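Local coordinates for protein 23S rRNA (guanine(2535)-N(1))-methyltransferase (Streptomyces viridochromogenes, PDB 1O9G) that transfers a methyl group from S-adenosyl-L-methionine to N1 of guanine-2535 in 23S ribosomal RNA, conferring resistance to the orthosomycin antibiotic avilamycin, at residues 34-39 and 67-72; 57-62 and 152-157; 72-77 and 136-141; 79-84 and 161-166; 199-204 and 243-248. The protein carries 3 engineered substitutions. One frame throughout, in Å; residues are numbered along the deposited sequence.

Interaction 1: residues 34-39 and 67-72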
# COMPACT_ATOMS: atom_id res chain seq x y z
N ARG A 34 9.09 -7.30 2.88
CA ARG A 34 8.75 -8.72 2.83
C ARG A 34 7.31 -8.98 3.25
O ARG A 34 6.60 -9.80 2.65
CB ARG A 34 9.71 -9.53 3.68
CG ARG A 34 9.53 -11.01 3.57
CD ARG A 34 10.49 -11.80 4.39
NE ARG A 34 10.50 -13.20 3.96
CZ ARG A 34 11.16 -14.16 4.59
NH1 ARG A 34 11.85 -13.89 5.69
NH2 ARG A 34 11.12 -15.40 4.14
N LEU A 35 6.87 -8.31 4.29
CA LEU A 35 5.51 -8.47 4.77
C LEU A 35 4.54 -7.86 3.76
O LEU A 35 3.45 -8.39 3.55
CB LEU A 35 5.35 -7.85 6.16
CG LEU A 35 3.99 -7.99 6.80
CD1 LEU A 35 3.56 -9.45 6.85
CD2 LEU A 35 3.99 -7.40 8.19
N ALA A 36 4.91 -6.74 3.17
CA ALA A 36 4.03 -6.13 2.15
C ALA A 36 3.74 -7.09 1.01
O ALA A 36 2.58 -7.28 0.61
CB ALA A 36 4.63 -4.85 1.61
N THR A 37 4.78 -7.71 0.50
CA THR A 37 4.61 -8.60 -0.65
C THR A 37 3.89 -9.89 -0.23
O THR A 37 3.10 -10.42 -1.00
CB THR A 37 5.94 -8.84 -1.36
OG1 THR A 37 5.69 -9.61 -2.54
CG2 THR A 37 6.89 -9.64 -0.55
N GLU A 38 4.09 -10.36 1.00
CA GLU A 38 3.38 -11.53 1.52
C GLU A 38 1.88 -11.26 1.57
O GLU A 38 1.08 -12.06 1.11
CB GLU A 38 3.91 -11.92 2.90
CG GLU A 38 3.20 -13.09 3.56
CD GLU A 38 3.48 -14.44 2.92
OE1 GLU A 38 4.47 -14.58 2.18
OE2 GLU A 38 2.72 -15.40 3.19
N ILE A 39 1.48 -10.13 2.13
CA ILE A 39 0.07 -9.82 2.28
C ILE A 39 -0.54 -9.66 0.88
O ILE A 39 -1.62 -10.18 0.62
CB ILE A 39 -0.15 -8.54 3.14
CG1 ILE A 39 0.33 -8.74 4.57
CG2 ILE A 39 -1.62 -8.16 3.11
CD1 ILE A 39 0.43 -7.46 5.39
N THR A 67 3.63 2.38 -2.97
CA THR A 67 4.66 2.55 -3.99
C THR A 67 5.57 1.32 -4.05
O THR A 67 5.92 0.86 -5.16
CB THR A 67 5.48 3.82 -3.73
OG1 THR A 67 4.61 4.97 -3.79
CG2 THR A 67 6.51 4.03 -4.80
N VAL A 68 5.91 0.74 -2.90
CA VAL A 68 6.64 -0.55 -2.83
C VAL A 68 5.87 -1.59 -3.65
O VAL A 68 6.45 -2.27 -4.48
CB VAL A 68 6.84 -1.05 -1.38
CG1 VAL A 68 7.16 -2.54 -1.31
CG2 VAL A 68 7.89 -0.22 -0.73
N LEU A 69 4.57 -1.69 -3.41
CA LEU A 69 3.79 -2.69 -4.11
C LEU A 69 3.69 -2.41 -5.59
O LEU A 69 3.79 -3.31 -6.42
CB LEU A 69 2.43 -2.83 -3.50
CG LEU A 69 2.46 -3.40 -2.08
CD1 LEU A 69 1.05 -3.28 -1.49
CD2 LEU A 69 2.94 -4.86 -2.08
N GLY A 70 3.52 -1.14 -5.94
CA GLY A 70 3.42 -0.71 -7.31
C GLY A 70 4.65 -1.08 -8.13
O GLY A 70 4.53 -1.57 -9.25
N LEU A 71 5.84 -0.89 -7.57
CA LEU A 71 7.09 -1.23 -8.25
C LEU A 71 7.34 -2.73 -8.20
O LEU A 71 7.58 -3.37 -9.21
CB LEU A 71 8.28 -0.44 -7.67
CG LEU A 71 8.23 1.08 -7.87
CD1 LEU A 71 9.33 1.76 -7.08
CD2 LEU A 71 8.29 1.42 -9.33
N LEU A 72 7.25 -3.30 -7.02
CA LEU A 72 7.60 -4.71 -6.84
C LEU A 72 6.66 -5.61 -7.64
O LEU A 72 7.12 -6.59 -8.25
CB LEU A 72 7.62 -5.07 -5.36
CG LEU A 72 8.16 -6.43 -4.98
CD1 LEU A 72 9.56 -6.62 -5.48
CD2 LEU A 72 8.11 -6.59 -3.49

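Interaction 2: residues 57-62 and 152-157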
# COMPACT_ATOMS: atom_id res chain seq x y z
N ASP A 57 -5.09 1.93 -1.82
CA ASP A 57 -4.75 2.18 -0.44
C ASP A 57 -5.48 3.45 -0.01
O ASP A 57 -5.07 4.56 -0.38
CB ASP A 57 -3.26 2.32 -0.25
CG ASP A 57 -2.87 2.42 1.19
OD1 ASP A 57 -3.74 2.72 2.06
OD2 ASP A 57 -1.70 2.18 1.55
N PRO A 58 -6.60 3.29 0.69
CA PRO A 58 -7.45 4.41 1.14
C PRO A 58 -7.02 5.07 2.45
O PRO A 58 -7.70 5.99 2.93
CB PRO A 58 -8.82 3.76 1.32
CG PRO A 58 -8.49 2.38 1.83
CD PRO A 58 -7.23 2.01 1.05
N CYS A 59 -5.93 4.60 3.03
CA CYS A 59 -5.28 5.26 4.17
C CYS A 59 -3.81 5.29 3.89
O CYS A 59 -2.99 4.73 4.61
CB CYS A 59 -5.54 4.56 5.49
SG CYS A 59 -7.23 4.11 5.81
N CYS A 60 -3.45 5.97 2.81
CA CYS A 60 -2.15 5.74 2.23
C CYS A 60 -0.96 6.31 3.01
O CYS A 60 0.17 5.89 2.75
CB CYS A 60 -2.11 6.26 0.79
SG CYS A 60 -2.23 8.04 0.59
N GLY A 61 -1.19 7.25 3.92
CA GLY A 61 -0.11 7.85 4.65
C GLY A 61 0.91 8.44 3.72
O GLY A 61 0.56 9.17 2.81
N SER A 62 2.17 8.08 3.96
CA SER A 62 3.29 8.56 3.15
C SER A 62 3.34 7.98 1.76
O SER A 62 4.18 8.38 0.95
CB SER A 62 4.60 8.18 3.85
OG SER A 62 4.85 6.77 3.77
N ALA A 152 -9.57 12.04 0.61
CA ALA A 152 -10.89 11.50 0.95
C ALA A 152 -10.90 10.78 2.30
O ALA A 152 -9.98 10.05 2.64
CB ALA A 152 -11.38 10.58 -0.13
N ASP A 153 -11.97 10.99 3.06
CA ASP A 153 -12.19 10.29 4.31
C ASP A 153 -12.77 8.92 4.01
O ASP A 153 -13.88 8.82 3.53
CB ASP A 153 -13.15 11.09 5.19
CG ASP A 153 -13.37 10.47 6.54
OD1 ASP A 153 -12.78 9.41 6.84
OD2 ASP A 153 -14.11 10.99 7.39
N VAL A 154 -12.01 7.86 4.28
CA VAL A 154 -12.40 6.49 3.99
C VAL A 154 -13.65 6.08 4.76
O VAL A 154 -14.37 5.19 4.35
CB VAL A 154 -11.23 5.50 4.28
CG1 VAL A 154 -10.92 5.42 5.80
CG2 VAL A 154 -11.54 4.13 3.73
N PHE A 155 -13.91 6.74 5.89
CA PHE A 155 -15.11 6.47 6.67
C PHE A 155 -16.40 7.09 6.12
O PHE A 155 -17.49 6.84 6.65
CB PHE A 155 -14.90 6.92 8.11
CG PHE A 155 -13.91 6.10 8.85
CD1 PHE A 155 -14.32 4.99 9.58
CD2 PHE A 155 -12.56 6.41 8.81
CE1 PHE A 155 -13.39 4.21 10.27
CE2 PHE A 155 -11.63 5.63 9.49
CZ PHE A 155 -12.05 4.53 10.22
N ASP A 156 -16.27 7.91 5.08
CA ASP A 156 -17.42 8.55 4.45
C ASP A 156 -17.66 7.87 3.12
O ASP A 156 -16.95 8.16 2.15
CB ASP A 156 -17.13 10.03 4.21
CG ASP A 156 -18.30 10.76 3.54
OD1 ASP A 156 -19.36 10.14 3.30
OD2 ASP A 156 -18.25 11.98 3.23
N PRO A 157 -18.65 6.98 3.04
CA PRO A 157 -18.91 6.22 1.81
C PRO A 157 -19.24 7.08 0.58
O PRO A 157 -18.99 6.65 -0.54
CB PRO A 157 -20.11 5.33 2.17
CG PRO A 157 -20.70 5.92 3.38
CD PRO A 157 -19.62 6.62 4.10
O HOH W 1 -9.44 7.45 1.56
O HOH W 2 -8.64 7.87 4.87

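Interaction 3: residues 72-77 and 136-141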
# COMPACT_ATOMS: atom_id res chain seq x y z
N LEU A 72 7.25 -3.30 -7.02
CA LEU A 72 7.60 -4.71 -6.84
C LEU A 72 6.66 -5.61 -7.64
O LEU A 72 7.12 -6.59 -8.25
CB LEU A 72 7.62 -5.07 -5.36
CG LEU A 72 8.16 -6.43 -4.98
CD1 LEU A 72 9.56 -6.62 -5.48
CD2 LEU A 72 8.11 -6.59 -3.49
N HIS A 73 5.38 -5.26 -7.70
CA HIS A 73 4.36 -6.07 -8.33
C HIS A 73 3.77 -5.45 -9.60
O HIS A 73 2.63 -5.72 -9.98
CB HIS A 73 3.26 -6.41 -7.32
CG HIS A 73 3.73 -7.37 -6.27
ND1 HIS A 73 3.87 -8.71 -6.52
CD2 HIS A 73 4.14 -7.18 -5.00
CE1 HIS A 73 4.34 -9.31 -5.44
NE2 HIS A 73 4.51 -8.39 -4.50
N ARG A 74 4.56 -4.62 -10.26
CA ARG A 74 4.15 -3.94 -11.48
C ARG A 74 3.52 -4.88 -12.49
O ARG A 74 2.50 -4.52 -13.08
CB ARG A 74 5.33 -3.24 -12.09
CG ARG A 74 5.11 -2.60 -13.45
CD ARG A 74 4.15 -1.44 -13.31
NE ARG A 74 3.68 -0.89 -14.58
CZ ARG A 74 2.60 -1.30 -15.25
NH1 ARG A 74 1.89 -2.35 -14.85
NH2 ARG A 74 2.22 -0.59 -16.26
N ARG A 75 4.08 -6.06 -12.68
CA ARG A 75 3.56 -6.97 -13.69
C ARG A 75 2.12 -7.43 -13.40
O ARG A 75 1.40 -7.86 -14.31
CB ARG A 75 4.47 -8.19 -13.83
CG ARG A 75 4.49 -9.06 -12.58
CD ARG A 75 4.96 -10.46 -12.80
NE ARG A 75 6.13 -10.50 -13.67
CZ ARG A 75 7.35 -10.11 -13.31
NH1 ARG A 75 7.60 -9.64 -12.09
NH2 ARG A 75 8.34 -10.18 -14.20
N SER A 76 1.73 -7.43 -12.13
CA SER A 76 0.41 -7.87 -11.71
C SER A 76 -0.62 -6.74 -11.61
O SER A 76 -1.77 -7.00 -11.25
CB SER A 76 0.49 -8.55 -10.35
OG SER A 76 1.38 -9.65 -10.37
N LEU A 77 -0.23 -5.52 -11.94
CA LEU A 77 -1.05 -4.35 -11.66
C LEU A 77 -1.47 -3.59 -12.91
O LEU A 77 -0.65 -3.40 -13.82
CB LEU A 77 -0.32 -3.41 -10.73
CG LEU A 77 -0.09 -3.88 -9.30
CD1 LEU A 77 0.94 -2.98 -8.60
CD2 LEU A 77 -1.37 -3.92 -8.54
N GLU A 136 14.82 0.46 -14.63
CA GLU A 136 15.01 -0.60 -15.61
C GLU A 136 13.98 -1.73 -15.42
O GLU A 136 13.41 -2.21 -16.41
CB GLU A 136 16.45 -1.14 -15.59
CG GLU A 136 17.46 -0.08 -16.00
CD GLU A 136 18.91 -0.47 -15.75
OE1 GLU A 136 19.16 -1.43 -14.98
OE2 GLU A 136 19.79 0.20 -16.34
N ARG A 137 13.71 -2.13 -14.19
CA ARG A 137 12.68 -3.12 -13.90
C ARG A 137 11.28 -2.60 -14.26
O ARG A 137 10.52 -3.32 -14.91
CB ARG A 137 12.74 -3.61 -12.43
CG ARG A 137 13.92 -4.52 -12.16
CD ARG A 137 13.91 -5.27 -10.83
NE ARG A 137 14.14 -4.42 -9.65
CZ ARG A 137 15.34 -4.08 -9.16
NH1 ARG A 137 16.46 -4.48 -9.75
NH2 ARG A 137 15.42 -3.35 -8.05
N LEU A 138 10.98 -1.35 -13.93
CA LEU A 138 9.68 -0.78 -14.21
C LEU A 138 9.42 -0.77 -15.72
O LEU A 138 8.34 -1.15 -16.18
CB LEU A 138 9.55 0.62 -13.61
CG LEU A 138 8.27 1.43 -13.89
CD1 LEU A 138 7.09 0.74 -13.24
CD2 LEU A 138 8.40 2.83 -13.38
N THR A 139 10.40 -0.33 -16.49
CA THR A 139 10.31 -0.25 -17.93
C THR A 139 10.04 -1.63 -18.53
O THR A 139 9.18 -1.77 -19.40
CB THR A 139 11.64 0.34 -18.46
OG1 THR A 139 11.76 1.69 -17.99
CG2 THR A 139 11.66 0.42 -19.97
N ALA A 140 10.77 -2.65 -18.07
CA ALA A 140 10.63 -4.00 -18.60
C ALA A 140 9.34 -4.71 -18.16
O ALA A 140 8.85 -5.57 -18.85
CB ALA A 140 11.85 -4.84 -18.27
N GLU A 141 8.79 -4.31 -17.02
CA GLU A 141 7.66 -5.02 -16.40
C GLU A 141 6.30 -4.37 -16.69
O GLU A 141 5.28 -4.81 -16.14
CB GLU A 141 7.92 -5.17 -14.88
CG GLU A 141 9.09 -6.10 -14.60
CD GLU A 141 9.62 -6.09 -13.17
OE1 GLU A 141 8.98 -5.52 -12.27
OE2 GLU A 141 10.73 -6.66 -12.99
O HOH W 3 9.78 -5.69 -9.65
O HOH W 4 6.76 -6.90 -11.22

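Interaction 4: residues 79-84 and 161-166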
# COMPACT_ATOMS: atom_id res chain seq x y z
N GLN A 79 -3.29 -0.54 -12.29
CA GLN A 79 -3.26 0.84 -11.80
C GLN A 79 -3.31 0.79 -10.28
O GLN A 79 -3.79 -0.20 -9.71
CB GLN A 79 -4.45 1.66 -12.30
CG GLN A 79 -5.73 1.19 -11.74
CD GLN A 79 -6.93 1.95 -12.23
OE1 GLN A 79 -7.09 3.14 -11.91
NE2 GLN A 79 -7.80 1.27 -12.99
N VAL A 80 -2.86 1.86 -9.66
CA VAL A 80 -3.00 2.03 -8.23
C VAL A 80 -3.72 3.35 -7.94
O VAL A 80 -3.64 4.32 -8.69
CB VAL A 80 -1.63 1.95 -7.49
CG1 VAL A 80 -0.98 0.62 -7.71
CG2 VAL A 80 -0.69 3.03 -7.93
N ILE A 81 -4.41 3.32 -6.79
CA ILE A 81 -5.15 4.46 -6.30
C ILE A 81 -4.76 4.70 -4.85
O ILE A 81 -4.79 3.78 -4.06
CB ILE A 81 -6.67 4.21 -6.40
CG1 ILE A 81 -7.03 3.86 -7.86
CG2 ILE A 81 -7.43 5.41 -5.89
CD1 ILE A 81 -8.45 3.39 -8.09
N ALA A 82 -4.46 5.95 -4.54
CA ALA A 82 -4.13 6.36 -3.17
C ALA A 82 -5.11 7.41 -2.70
O ALA A 82 -5.46 8.34 -3.42
CB ALA A 82 -2.77 6.91 -3.10
N SER A 83 -5.51 7.28 -1.45
CA SER A 83 -6.25 8.36 -0.82
C SER A 83 -6.04 8.34 0.69
O SER A 83 -5.63 7.32 1.26
CB SER A 83 -7.73 8.31 -1.21
OG SER A 83 -8.38 7.12 -0.80
N ASP A 84 -6.25 9.49 1.30
CA ASP A 84 -6.15 9.66 2.75
C ASP A 84 -6.83 10.97 3.14
O ASP A 84 -7.14 11.78 2.29
CB ASP A 84 -4.70 9.66 3.22
CG ASP A 84 -4.52 9.09 4.63
OD1 ASP A 84 -5.43 9.26 5.46
OD2 ASP A 84 -3.49 8.49 4.99
N SER A 161 -16.65 7.50 -4.45
CA SER A 161 -16.80 7.42 -5.90
C SER A 161 -15.86 8.38 -6.64
O SER A 161 -15.31 8.02 -7.69
CB SER A 161 -18.25 7.64 -6.31
OG SER A 161 -18.58 9.01 -6.32
N ALA A 162 -15.62 9.56 -6.08
CA ALA A 162 -14.68 10.49 -6.69
C ALA A 162 -13.22 10.02 -6.64
O ALA A 162 -12.44 10.34 -7.52
CB ALA A 162 -14.81 11.88 -6.04
N VAL A 163 -12.84 9.32 -5.59
CA VAL A 163 -11.52 8.71 -5.51
C VAL A 163 -11.39 7.67 -6.62
O VAL A 163 -10.35 7.55 -7.25
CB VAL A 163 -11.29 8.03 -4.13
CG1 VAL A 163 -9.97 7.27 -4.08
CG2 VAL A 163 -11.30 9.07 -3.03
N LEU A 164 -12.43 6.87 -6.84
CA LEU A 164 -12.31 5.74 -7.76
C LEU A 164 -12.38 6.15 -9.23
O LEU A 164 -11.79 5.48 -10.10
CB LEU A 164 -13.35 4.67 -7.41
CG LEU A 164 -13.13 4.05 -6.03
CD1 LEU A 164 -14.13 2.97 -5.86
CD2 LEU A 164 -11.71 3.48 -5.86
N ALA A 165 -13.08 7.25 -9.51
CA ALA A 165 -13.23 7.80 -10.86
C ALA A 165 -13.54 6.71 -11.89
O ALA A 165 -12.93 6.64 -12.95
CB ALA A 165 -12.01 8.61 -11.25
N GLY A 166 -14.47 5.82 -11.57
CA GLY A 166 -14.88 4.78 -12.49
C GLY A 166 -14.12 3.48 -12.41
O GLY A 166 -14.53 2.52 -13.04
O HOH W 5 -9.39 5.51 -11.52

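Interaction 5: residues 199-204 and 243-248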
# COMPACT_ATOMS: atom_id res chain seq x y z
N SER A 199 -17.76 0.93 4.87
CA SER A 199 -17.63 2.04 3.94
C SER A 199 -16.98 1.58 2.64
O SER A 199 -17.48 1.83 1.55
CB SER A 199 -16.81 3.16 4.58
OG SER A 199 -16.81 4.30 3.76
N LEU A 200 -15.86 0.89 2.75
CA LEU A 200 -15.15 0.39 1.59
C LEU A 200 -16.02 -0.54 0.77
O LEU A 200 -16.05 -0.44 -0.44
CB LEU A 200 -13.86 -0.31 2.01
CG LEU A 200 -12.75 0.60 2.54
CD1 LEU A 200 -11.59 -0.22 3.10
CD2 LEU A 200 -12.30 1.54 1.46
N ALA A 201 -16.70 -1.48 1.42
CA ALA A 201 -17.44 -2.50 0.69
C ALA A 201 -18.58 -1.88 -0.11
O ALA A 201 -18.97 -2.41 -1.14
CB ALA A 201 -17.95 -3.58 1.64
N SER A 202 -19.10 -0.74 0.35
CA SER A 202 -20.16 -0.04 -0.38
C SER A 202 -19.69 0.45 -1.75
O SER A 202 -20.49 0.64 -2.65
CB SER A 202 -20.73 1.12 0.44
OG SER A 202 -19.86 2.24 0.51
N ALA A 203 -18.39 0.67 -1.89
CA ALA A 203 -17.81 1.23 -3.11
C ALA A 203 -17.12 0.22 -4.03
O ALA A 203 -16.77 0.56 -5.15
CB ALA A 203 -16.84 2.32 -2.74
N LEU A 204 -16.91 -1.00 -3.56
CA LEU A 204 -16.10 -2.01 -4.27
C LEU A 204 -16.91 -3.03 -5.02
O LEU A 204 -18.06 -3.29 -4.67
CB LEU A 204 -15.24 -2.77 -3.27
CG LEU A 204 -14.16 -1.94 -2.60
CD1 LEU A 204 -13.59 -2.71 -1.40
CD2 LEU A 204 -13.08 -1.60 -3.61
N ALA A 243 -18.17 -8.61 -0.68
CA ALA A 243 -19.53 -9.19 -0.64
C ALA A 243 -19.87 -9.67 0.75
O ALA A 243 -21.03 -9.54 1.19
CB ALA A 243 -19.66 -10.32 -1.62
N ASP A 244 -18.91 -10.25 1.46
CA ASP A 244 -19.14 -10.74 2.81
C ASP A 244 -19.37 -9.61 3.79
O ASP A 244 -20.19 -9.74 4.71
CB ASP A 244 -17.98 -11.61 3.31
CG ASP A 244 -17.82 -12.91 2.54
OD1 ASP A 244 -18.79 -13.40 1.91
OD2 ASP A 244 -16.76 -13.56 2.54
N VAL A 245 -18.67 -8.50 3.63
CA VAL A 245 -18.89 -7.36 4.50
C VAL A 245 -20.34 -6.88 4.35
O VAL A 245 -21.02 -6.62 5.34
CB VAL A 245 -17.94 -6.21 4.19
CG1 VAL A 245 -18.30 -4.99 4.99
CG2 VAL A 245 -16.49 -6.62 4.46
N LEU A 246 -20.83 -6.79 3.13
CA LEU A 246 -22.21 -6.33 2.89
C LEU A 246 -23.23 -7.27 3.50
O LEU A 246 -24.26 -6.83 4.00
CB LEU A 246 -22.50 -6.17 1.40
CG LEU A 246 -21.77 -4.98 0.76
CD1 LEU A 246 -22.24 -4.81 -0.68
CD2 LEU A 246 -22.00 -3.70 1.56
N GLU A 247 -22.94 -8.57 3.47
CA GLU A 247 -23.88 -9.55 3.97
C GLU A 247 -24.02 -9.48 5.49
O GLU A 247 -25.01 -9.92 6.02
CB GLU A 247 -23.50 -10.97 3.52
CG GLU A 247 -23.86 -11.29 2.07
CD GLU A 247 -25.35 -11.19 1.76
OE1 GLU A 247 -26.20 -11.44 2.65
OE2 GLU A 247 -25.69 -10.87 0.59
N ALA A 248 -23.03 -8.93 6.18
CA ALA A 248 -23.07 -8.82 7.64
C ALA A 248 -24.07 -7.79 8.17
O ALA A 248 -24.46 -7.83 9.33
CB ALA A 248 -21.69 -8.54 8.18

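Interaction 1: residues 34-39 and 67-72
A36 and T37 on helix 33-45 meet L69 and L72 on helix 64-72, two neighbouring helices that lie against the central sheet of a class I (Rossmann-like) methyltransferase fold. The two segments cross at -68° with axes 10.0 Å apart at closest approach, which leaves room for leucine side chains to fill the gap, and the CA atoms of T37 and L69 come within 6.9 Å.

The apolar contact is carried by the ends of the two leucines. L69 leaves its helix to one side of the partner, and only its end swings in. With CG anti to its own carbonyl carbon (chi1 -66°) and the chain then running out extended, CD2 arrives at the A36 peptide: it sits 3.6 Å from A36 O and 4.1 Å from A36 CB. The leucine methyl therefore packs on backbone as much as on side chain. L69 also touches F40, one turn on from A36 in helix 33-45.

L72, one turn further on, uses its CD2 as well, but against T37. The two side chains cross at about a right angle, and V33 adds to the leucine's surroundings.

The hydroxyl of T37 finds its partners outside the two segments, and no hydrogen bond joins them. T37 OG1 is hydrogen-bonded to H73 NE2, just past the end of helix 64-72, and to Q41 NE2 within its own helix. The leucine methyl lies beside this hydroxyl: L72 CD2 is 3.8 Å from T37 CB and 4.0 Å from T37 OG1.

Interaction 2: residues 57-62 and 152-157
V154 faces P58 and C59 with one methyl for each. Its CG2, anti to the backbone N, rests on the proline ring 3.7 Å from P58 CB and a little farther from P58 CG. Its other methyl, CG1, takes the position between N and carbonyl carbon (chi1 68°) and is thereby turned to the cysteine, 3.9 Å from C59 SG.

P58 also contributes its carbonyl. P58 O lies 2.7 Å from a water that is 2.9 Å from A152 O, so this water can link the two loops. A second water, 2.9 Å from P58 O, accepts only a weak bond from V154 N.

Each loop is shaped by an Asx turn. C59 N donates to D57 OD1 over 3.0 Å, meeting the carboxylate on its anti side; F155 N reaches D153 OD1 from above the carboxylate plane, at the start of a type I turn running from D153 to D156.

The segment 57-62 leaves the first strand of the sheet as the glycine-rich loop that in class I methyltransferases cradles S-adenosylmethionine, consistent with the same role here. Strand 171-175 flanks it through V172 and T174, while L196 and L200 of helix 190-203 close over V154.

Interaction 3: residues 72-77 and 136-141
R75 and E141 bring the two backbones to within 5.3 Å, CA to CA, where the short 3-10 turn 74-76 passes the C-terminal end of the long helix 122-140. In the Rossmann-like fold this turn is the connection from helix 64-72 into strand 77-84, so the contact ties the helix-to-strand connection of an alpha-beta unit to a helix that projects from the body of the protein.

R74 lies across the helix end. Its CG, anti to the backbone N (chi1 174°), passes 3.5 Å from E141 O, and the chain then bends at chi2 so that R74 CD comes within 3.7 Å of L138 CD1. The guanidinium has E141 O over one face and the L138 methyl at its edge. Its N-H groups are used farther along the chain, NE on G143 O and NH2 on A144 O, which fixes the group's rotation and straps the turn to the residues that follow the helix. L138 in turn backs onto P102 and L105 of helix 102-119.

R75 and E141 cross obliquely, with their guanidinium and carboxylate planes 41° apart. R75 NH1 stands 4.3 Å from E141 OE1, and the oxygen lies well out of the guanidinium plane; the opposite charges are near, but they do not form a salt bridge.

Water does the polar joining instead. One molecule donates to both L72 O and E141 OE1, the latter 2.8 Å away, and accepts a bond from R75 N at 3.2 Å.

Interaction 4: residues 79-84 and 161-166
V163 points toward I81 and S83, and its CG1 methyl settles between their side chains: 3.6 Å from I81 CG2 and likewise 3.6 Å from S83 OG. That methyl is the branch anti to the valine's backbone N (chi1 174°); the other branch, CG2, leans on the serine, 4.1 Å from S83 CB, and packs on A152 as well. I81 and V163 meet obliquely. I81 splits its own two branches, CG2 going to the valine and CD1 going to L164, whose side chain it crosses at about a right angle with CD1 4.0 Å from L164 CD2.

The serine hydroxyl under the valine methyl is not left to apolar company: S83 OG is hydrogen-bonded to W56 NE1 on the adjacent strand 53-57. The W56 side chain also touches I81, V163 and L164, so the indole continues the layer that the helix sits on.

Helix 160-164 belongs to the beta-alpha-beta crossover from strand 147-151 to strand 171-175 in the Rossmann-like sheet. Strand 77-84 lies under it with side chains alternating between the two faces: I81 and S83 turn to this helix, while V80 and A82 turn to L66 of helix 64-72 on the reverse side.

At the start of the strand segment the link runs through water. Q79 OE1 is hydrogen-bonded to S167 OG, just past the helix segment, and a water donates weakly to the same oxygen. That water donates more firmly to L164 O, 2.8 Å away, where the helix ends and A165 turns to positive phi.

Interaction 5: residues 199-204 and 243-248
A201 sets its methyl against V245 and L246, where helix 190-203 meets helix 242-247. The segments cross at -117° with axes 8.7 Å apart, close enough for A201 and V245 to approach to 6.3 Å, CA to CA.

L246 can be traced outward. Its CB is still too far from the alanine to pack on it and serves to carry the branch over, with CG anti to the carbonyl carbon (chi1 -70°). At CG the chain first comes up to A201 CB, 4.2 Å away. From there the methyls part: CD2 stays over the alanine, 4.1 Å from A201 CB and a little farther from S202 N, whereas CD1 lies 4.1 Å from A201 O. The leucine thus rides on one residue's methyl and carbonyl at the outer margin of the contact.

V245 fills the deeper part. Both its CB and its CG1 lie 3.7 Å from A201 CB, so the small alanine allows the two helices to close up here.

Next to the leucine, S202 OG turns back on its own helix and donates to S199 O over 2.6 Å, while S199 OG is hydrogen-bonded to V154 O.

Helix 190-203 leads into strand 209-214, and helix 242-247 follows strand 235-241, which runs antiparallel between strands 209-214 and 228-232; that inserted reversed strand is the hallmark of the class I methyltransferase fold.

In the fold
All five contacts are built on or around the layers of one seven-stranded sheet of order 3-2-1-4-5-7-6. Interaction 1 joins helices 33-45 and 64-72 on one face; interaction 4 lies on the other, 19 Å away between centres. Interaction 3 opens where interaction 1 ends: they share L72, and their centres are 12 Å apart. Interactions 2 and 4 alternate along the chain and touch, with G61 N probably hydrogen-bonded to D84 OD2, so the loop after the first strand is held to the end of the second. Interaction 5 comes last, reaching interaction 2 where L200 packs on V154. Interactions 3 and 5, 30 Å apart, mark the periphery, while interaction 2 borders the probable cofactor site.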